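Local atomic coordinates of 4-alpha-glucanotransferase (Streptococcus agalactiae, PDB entry 6M6T), a protein that is an amylomaltase, or disproportionating enzyme, of the 4-alpha-glucanotransferase family, built around a TIM barrel, with glycans bound in the crystal. Residues M364-E368 against I379-Y385; L433-T439 against I490-R496. One frame throughout, in Å; residues are numbered along the deposited sequence.

Overall arrangement
Both contacts lie on the same side of the chain's centre in this TIM-barrel protein, and contact 1 is complete along the chain before contact 2 begins. In contact 1 the end of strand 363-366 meets the loop that leads on to its neighbour in the parallel sheet, strand 389-392. Contact 2 joins helix 428-438, which precedes strand 443-447, to the end of helix 481-493 near the C-terminus. Their centres lie about 15 Å apart and they touch: M367 packs on L436, Y385 on T439 and P382 on T435. Helix 428-438 thus lies between the loop of contact 1, which reaches the glycan pocket through D380, and the C-terminal helix.

Contact 1. Residues M364-E368 against I379-Y385; sequences MKIME and IDIPHNY
M367 and D380 bring the two backbones together, with their CA atoms 5.4 Å apart. Strand 363-366 gives way to a 3-10 turn at M367, while 379-385 is an irregular loop with its own 3-10 turn at 382-384. Across the gap, I366 N donates to D380 OD1 (3.2 Å, 147° at the hydrogen), approaching from well above the carboxylate plane. The Y385 ring is sandwiched: P382 CA lies over one face, and over the other is K365 CB, 3.8 Å from the ring centroid in a CH-pi contact. A bend at chi2 (-64°) carries the lysine chain on past the ring, running opposite to the tyrosine, until K365 CE comes 3.4 Å from I379 O. Y385 OH touches M367 CG (3.5 Å), while M367 SD packs on P382 CG at 4.0 Å. The strand side is held in the barrel by backbone hydrogen bonds of K365 and M367 with Y392, and D380 touches a bound alpha-D-glucopyranose. The bond from I366 N ties the D380 carboxylate to the end of the strand, which probably helps position this pocket residue beside the sugar.

Contact 2. Residues L433-T439 against I490-R496; sequences LRTLYAT and ITTIYNR
Y437 O is gripped by two nitrogens of the R496 guanidinium: NH1 at 2.8 Å (154° at the hydrogen) and, weakly, NE at 3.3 Å. The oxygen lies close to the guanidinium plane, although NH1 stands well above the plane of the carbonyl. NH1 also makes a weak, bent bond to T439 O, so the arginine bridges the end of helix 428-438 and the following residue. There L436 O receives both T439 N and T439 OG1 from the same face of its plane. R496 gets its place from a Schellman motif that ends helix 481-493, with N495 as C-prime and R496 N bonded to T491 O; this turns its side chain onto the neighbouring helix of the barrel's outer layer. I490 CD1 lies over the Y437 ring, 4.1 Å from its centroid. CG1 of I490, between backbone N and carbonyl carbon (chi1 70°), meets Y437 CD2 at 3.5 Å. T491 OG1, bonded to L487 O and Q41, adjoins the ring's edge, and Y437 OH bonds T446 of barrel strand 443-447. The Y494 ring lies between A438 CA and I493 CG2 on opposite faces. I490 CG2 lies over one face of the R434 guanidinium, which is salt-bridged to E489.

Contact 1. Residues M364-E368 against I379-Y385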
loop_
_atom_site.group_PDB
_atom_site.type_symbol
_atom_site.label_atom_id
_atom_site.label_comp_id
_atom_site.label_asym_id
_atom_site.label_seq_id
_atom_site.Cartn_x
_atom_site.Cartn_y
_atom_site.Cartn_z
ATOM N N MET A 364 -1.626 -10.700 12.147
ATOM C CA MET A 364 -2.670 -9.708 12.321
ATOM C C MET A 364 -3.833 -10.250 13.143
ATOM O O MET A 364 -4.007 -11.462 13.307
ATOM C CB MET A 364 -3.163 -9.219 10.958
ATOM C CG MET A 364 -2.071 -8.543 10.134
ATOM S SD MET A 364 -2.712 -7.192 9.134
ATOM C CE MET A 364 -1.208 -6.256 8.824
ATOM N N LYS A 365 -4.620 -9.313 13.683
ATOM C CA LYS A 365 -5.878 -9.579 14.382
ATOM C C LYS A 365 -6.813 -8.423 14.043
ATOM O O LYS A 365 -6.544 -7.270 14.401
ATOM C CB LYS A 365 -5.686 -9.709 15.902
ATOM C CG LYS A 365 -5.056 -11.037 16.380
ATOM C CD LYS A 365 -5.946 -12.260 16.069
ATOM C CE LYS A 365 -5.222 -13.595 16.303
ATOM N NZ LYS A 365 -4.264 -13.531 17.460
ATOM N N ILE A 366 -7.889 -8.715 13.323
ATOM C CA ILE A 366 -8.820 -7.691 12.872
ATOM C C ILE A 366 -10.073 -7.839 13.719
ATOM O O ILE A 366 -10.906 -8.714 13.470
ATOM C CB ILE A 366 -9.119 -7.799 11.371
ATOM C CG1 ILE A 366 -7.853 -7.499 10.563
ATOM C CG2 ILE A 366 -10.263 -6.850 10.957
ATOM C CD1 ILE A 366 -8.124 -6.941 9.162
ATOM N N MET A 367 -10.220 -6.969 14.716
ATOM C CA MET A 367 -11.285 -7.150 15.694
ATOM C C MET A 367 -12.670 -7.143 15.076
ATOM O O MET A 367 -13.625 -7.582 15.728
ATOM C CB MET A 367 -11.239 -6.052 16.738
ATOM C CG MET A 367 -11.719 -6.449 18.131
ATOM S SD MET A 367 -11.360 -5.059 19.231
ATOM C CE MET A 367 -10.328 -4.084 18.149
ATOM N N GLU A 368 -12.817 -6.626 13.855
ATOM C CA GLU A 368 -14.146 -6.537 13.272
ATOM C C GLU A 368 -14.669 -7.885 12.829
ATOM O O GLU A 368 -15.885 -8.060 12.757
ATOM C CB GLU A 368 -14.153 -5.552 12.104
ATOM C CG GLU A 368 -14.582 -4.175 12.535
ATOM C CD GLU A 368 -14.348 -3.122 11.480
ATOM O OE1 GLU A 368 -14.731 -3.356 10.315
ATOM O OE2 GLU A 368 -13.781 -2.058 11.818
ATOM N N ILE A 379 -11.457 -16.435 16.586
ATOM C CA ILE A 379 -10.047 -16.209 16.881
ATOM C C ILE A 379 -9.636 -14.749 16.751
ATOM O O ILE A 379 -8.465 -14.417 16.995
ATOM C CB ILE A 379 -9.167 -17.060 15.953
ATOM C CG1 ILE A 379 -9.221 -16.494 14.537
ATOM C CG2 ILE A 379 -9.647 -18.494 15.974
ATOM C CD1 ILE A 379 -7.950 -15.770 14.106
ATOM N N ASP A 380 -10.550 -13.882 16.319
ATOM C CA ASP A 380 -10.323 -12.447 16.274
ATOM C C ASP A 380 -11.025 -11.724 17.421
ATOM O O ASP A 380 -11.183 -10.500 17.365
ATOM C CB ASP A 380 -10.783 -11.871 14.925
ATOM C CG ASP A 380 -9.821 -12.195 13.765
ATOM O OD1 ASP A 380 -8.627 -11.810 13.846
ATOM O OD2 ASP A 380 -10.268 -12.810 12.757
ATOM N N ILE A 381 -11.473 -12.453 18.442
ATOM C CA ILE A 381 -12.081 -11.842 19.632
ATOM C C ILE A 381 -10.962 -11.497 20.611
ATOM O O ILE A 381 -10.030 -12.295 20.796
ATOM C CB ILE A 381 -13.148 -12.758 20.272
ATOM C CG1 ILE A 381 -14.101 -11.958 21.173
ATOM C CG2 ILE A 381 -12.503 -13.875 21.066
ATOM C CD1 ILE A 381 -15.553 -12.353 21.098
ATOM N N PRO A 382 -11.000 -10.316 21.236
ATOM C CA PRO A 382 -9.831 -9.840 22.015
ATOM C C PRO A 382 -9.220 -10.850 22.986
ATOM O O PRO A 382 -7.987 -10.902 23.123
ATOM C CB PRO A 382 -10.397 -8.625 22.760
ATOM C CG PRO A 382 -11.503 -8.115 21.870
ATOM C CD PRO A 382 -12.038 -9.277 21.074
ATOM N N HIS A 383 -10.029 -11.665 23.643
ATOM C CA HIS A 383 -9.402 -12.519 24.636
ATOM C C HIS A 383 -8.626 -13.655 24.042
ATOM O O HIS A 383 -8.314 -14.551 24.816
ATOM C CB HIS A 383 -10.455 -13.053 25.601
ATOM C CG HIS A 383 -11.515 -13.894 24.956
ATOM N ND1 HIS A 383 -12.840 -13.504 24.901
ATOM C CD2 HIS A 383 -11.454 -15.119 24.374
ATOM C CE1 HIS A 383 -13.546 -14.446 24.297
ATOM N NE2 HIS A 383 -12.729 -15.434 23.967
ATOM N N ASN A 384 -8.328 -13.698 22.742
ATOM C CA ASN A 384 -7.511 -14.752 22.160
ATOM C C ASN A 384 -6.235 -14.210 21.538
ATOM O O ASN A 384 -5.481 -14.975 20.906
ATOM C CB ASN A 384 -8.306 -15.529 21.107
ATOM C CG ASN A 384 -9.368 -16.395 21.722
ATOM O OD1 ASN A 384 -10.495 -16.477 21.224
ATOM N ND2 ASN A 384 -9.022 -17.043 22.828
ATOM N N TYR A 385 -5.977 -12.914 21.692
ATOM C CA TYR A 385 -4.778 -12.321 21.131
ATOM C C TYR A 385 -3.584 -12.667 22.007
ATOM O O TYR A 385 -3.719 -12.878 23.216
ATOM C CB TYR A 385 -4.930 -10.808 21.019
ATOM C CG TYR A 385 -6.093 -10.346 20.177
ATOM C CD1 TYR A 385 -6.844 -11.241 19.424
ATOM C CD2 TYR A 385 -6.430 -9.001 20.128
ATOM C CE1 TYR A 385 -7.913 -10.810 18.648
ATOM C CE2 TYR A 385 -7.497 -8.550 19.365
ATOM C CZ TYR A 385 -8.234 -9.457 18.612
ATOM O OH TYR A 385 -9.290 -9.006 17.832
#

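Contact 2. Residues L433-T439 against I490-R496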
loop_
_atom_site.group_PDB
_atom_site.type_symbol
_atom_site.label_atom_id
_atom_site.label_comp_id
_atom_site.label_asym_id
_atom_site.label_seq_id
_atom_site.Cartn_x
_atom_site.Cartn_y
_atom_site.Cartn_z
ATOM N N LEU A 433 -12.130 1.318 20.295
ATOM C CA LEU A 433 -10.714 1.632 20.365
ATOM C C LEU A 433 -10.173 1.512 21.787
ATOM O O LEU A 433 -9.005 1.121 21.979
ATOM C CB LEU A 433 -10.489 3.026 19.802
ATOM C CG LEU A 433 -10.472 3.096 18.283
ATOM C CD1 LEU A 433 -10.693 4.519 17.834
ATOM C CD2 LEU A 433 -9.132 2.606 17.807
ATOM N N ARG A 434 -10.993 1.823 22.799
ATOM C CA ARG A 434 -10.578 1.526 24.170
ATOM C C ARG A 434 -10.268 0.042 24.313
ATOM O O ARG A 434 -9.182 -0.342 24.783
ATOM C CB ARG A 434 -11.655 1.961 25.174
ATOM C CG ARG A 434 -11.679 3.464 25.439
ATOM C CD ARG A 434 -11.666 3.767 26.940
ATOM N NE ARG A 434 -11.209 5.128 27.221
ATOM C CZ ARG A 434 -11.891 6.215 26.896
ATOM N NH1 ARG A 434 -13.066 6.100 26.300
ATOM N NH2 ARG A 434 -11.406 7.414 27.180
ATOM N N THR A 435 -11.188 -0.812 23.843
ATOM C CA THR A 435 -10.940 -2.249 23.962
ATOM C C THR A 435 -9.699 -2.674 23.179
ATOM O O THR A 435 -8.820 -3.352 23.724
ATOM C CB THR A 435 -12.149 -3.062 23.522
ATOM O OG1 THR A 435 -13.317 -2.572 24.185
ATOM C CG2 THR A 435 -11.945 -4.501 23.920
ATOM N N LEU A 436 -9.608 -2.284 21.900
ATOM C CA LEU A 436 -8.432 -2.598 21.080
ATOM C C LEU A 436 -7.135 -2.270 21.802
ATOM O O LEU A 436 -6.175 -3.044 21.767
ATOM C CB LEU A 436 -8.486 -1.828 19.756
ATOM C CG LEU A 436 -7.245 -1.829 18.842
ATOM C CD1 LEU A 436 -6.853 -3.207 18.422
ATOM C CD2 LEU A 436 -7.500 -1.022 17.613
ATOM N N TYR A 437 -7.065 -1.095 22.428
ATOM C CA TYR A 437 -5.817 -0.723 23.072
ATOM C C TYR A 437 -5.608 -1.486 24.364
ATOM O O TYR A 437 -4.468 -1.596 24.827
ATOM C CB TYR A 437 -5.783 0.787 23.318
ATOM C CG TYR A 437 -5.256 1.537 22.128
ATOM C CD1 TYR A 437 -5.647 1.185 20.847
ATOM C CD2 TYR A 437 -4.352 2.572 22.277
ATOM C CE1 TYR A 437 -5.171 1.854 19.751
ATOM C CE2 TYR A 437 -3.857 3.251 21.174
ATOM C CZ TYR A 437 -4.275 2.881 19.916
ATOM O OH TYR A 437 -3.791 3.522 18.813
ATOM N N ALA A 438 -6.677 -2.035 24.944
ATOM C CA ALA A 438 -6.516 -2.848 26.141
ATOM C C ALA A 438 -5.982 -4.253 25.871
ATOM O O ALA A 438 -5.660 -4.953 26.839
ATOM C CB ALA A 438 -7.848 -2.948 26.881
ATOM N N THR A 439 -5.872 -4.682 24.611
ATOM C CA THR A 439 -5.470 -6.051 24.304
ATOM C C THR A 439 -3.976 -6.268 24.559
ATOM O O THR A 439 -3.181 -5.331 24.609
ATOM C CB THR A 439 -5.796 -6.409 22.847
ATOM O OG1 THR A 439 -4.770 -5.922 21.977
ATOM C CG2 THR A 439 -7.136 -5.824 22.422
ATOM N N ILE A 490 -5.947 7.114 25.429
ATOM C CA ILE A 490 -5.916 5.661 25.324
ATOM C C ILE A 490 -4.480 5.166 25.190
ATOM O O ILE A 490 -4.159 4.040 25.607
ATOM C CB ILE A 490 -6.804 5.144 24.172
ATOM C CG1 ILE A 490 -6.216 5.504 22.810
ATOM C CG2 ILE A 490 -8.244 5.621 24.340
ATOM C CD1 ILE A 490 -7.208 5.382 21.738
ATOM N N THR A 491 -3.581 5.992 24.659
ATOM C CA THR A 491 -2.203 5.532 24.559
ATOM C C THR A 491 -1.511 5.524 25.924
ATOM O O THR A 491 -0.677 4.644 26.190
ATOM C CB THR A 491 -1.451 6.377 23.528
ATOM O OG1 THR A 491 -2.095 6.255 22.253
ATOM C CG2 THR A 491 -0.024 5.916 23.395
ATOM N N THR A 492 -1.869 6.457 26.816
ATOM C CA THR A 492 -1.274 6.494 28.160
ATOM C C THR A 492 -1.914 5.474 29.111
ATOM O O THR A 492 -1.211 4.764 29.834
ATOM C CB THR A 492 -1.385 7.903 28.756
ATOM O OG1 THR A 492 -1.248 8.881 27.721
ATOM C CG2 THR A 492 -0.289 8.138 29.784
ATOM N N ILE A 493 -3.245 5.410 29.140
ATOM C CA ILE A 493 -3.954 4.521 30.053
ATOM C C ILE A 493 -3.521 3.075 29.856
ATOM O O ILE A 493 -3.358 2.329 30.823
ATOM C CB ILE A 493 -5.474 4.685 29.863
ATOM C CG1 ILE A 493 -5.919 6.074 30.339
ATOM C CG2 ILE A 493 -6.240 3.582 30.578
ATOM C CD1 ILE A 493 -6.041 6.203 31.841
ATOM N N TYR A 494 -3.342 2.640 28.613
ATOM C CA TYR A 494 -3.068 1.230 28.371
ATOM C C TYR A 494 -1.604 0.949 28.109
ATOM O O TYR A 494 -1.273 -0.131 27.611
ATOM C CB TYR A 494 -3.916 0.723 27.228
ATOM C CG TYR A 494 -5.358 0.737 27.593
ATOM C CD1 TYR A 494 -5.842 -0.124 28.555
ATOM C CD2 TYR A 494 -6.238 1.628 27.001
ATOM C CE1 TYR A 494 -7.171 -0.128 28.913
ATOM C CE2 TYR A 494 -7.580 1.638 27.351
ATOM C CZ TYR A 494 -8.039 0.756 28.313
ATOM O OH TYR A 494 -9.371 0.739 28.678
ATOM N N ASN A 495 -0.727 1.900 28.447
ATOM C CA ASN A 495 0.720 1.728 28.485
ATOM C C ASN A 495 1.343 1.404 27.125
ATOM O O ASN A 495 2.026 0.389 26.989
ATOM C CB ASN A 495 1.064 0.654 29.512
ATOM C CG ASN A 495 2.494 0.738 29.992
ATOM O OD1 ASN A 495 3.155 1.747 29.795
ATOM N ND2 ASN A 495 2.983 -0.337 30.622
ATOM N N ARG A 496 1.163 2.280 26.144
ATOM C CA ARG A 496 1.736 2.078 24.793
ATOM C C ARG A 496 2.344 3.382 24.272
ATOM O O ARG A 496 2.235 3.617 23.101
ATOM C CB ARG A 496 0.609 1.704 23.840
ATOM C CG ARG A 496 -0.108 0.420 24.185
ATOM C CD ARG A 496 -0.567 -0.242 22.915
ATOM N NE ARG A 496 -1.683 -1.104 23.156
ATOM C CZ ARG A 496 -1.674 -2.382 22.913
ATOM N NH1 ARG A 496 -2.738 -3.089 23.183
ATOM N NH2 ARG A 496 -0.620 -2.961 22.402
#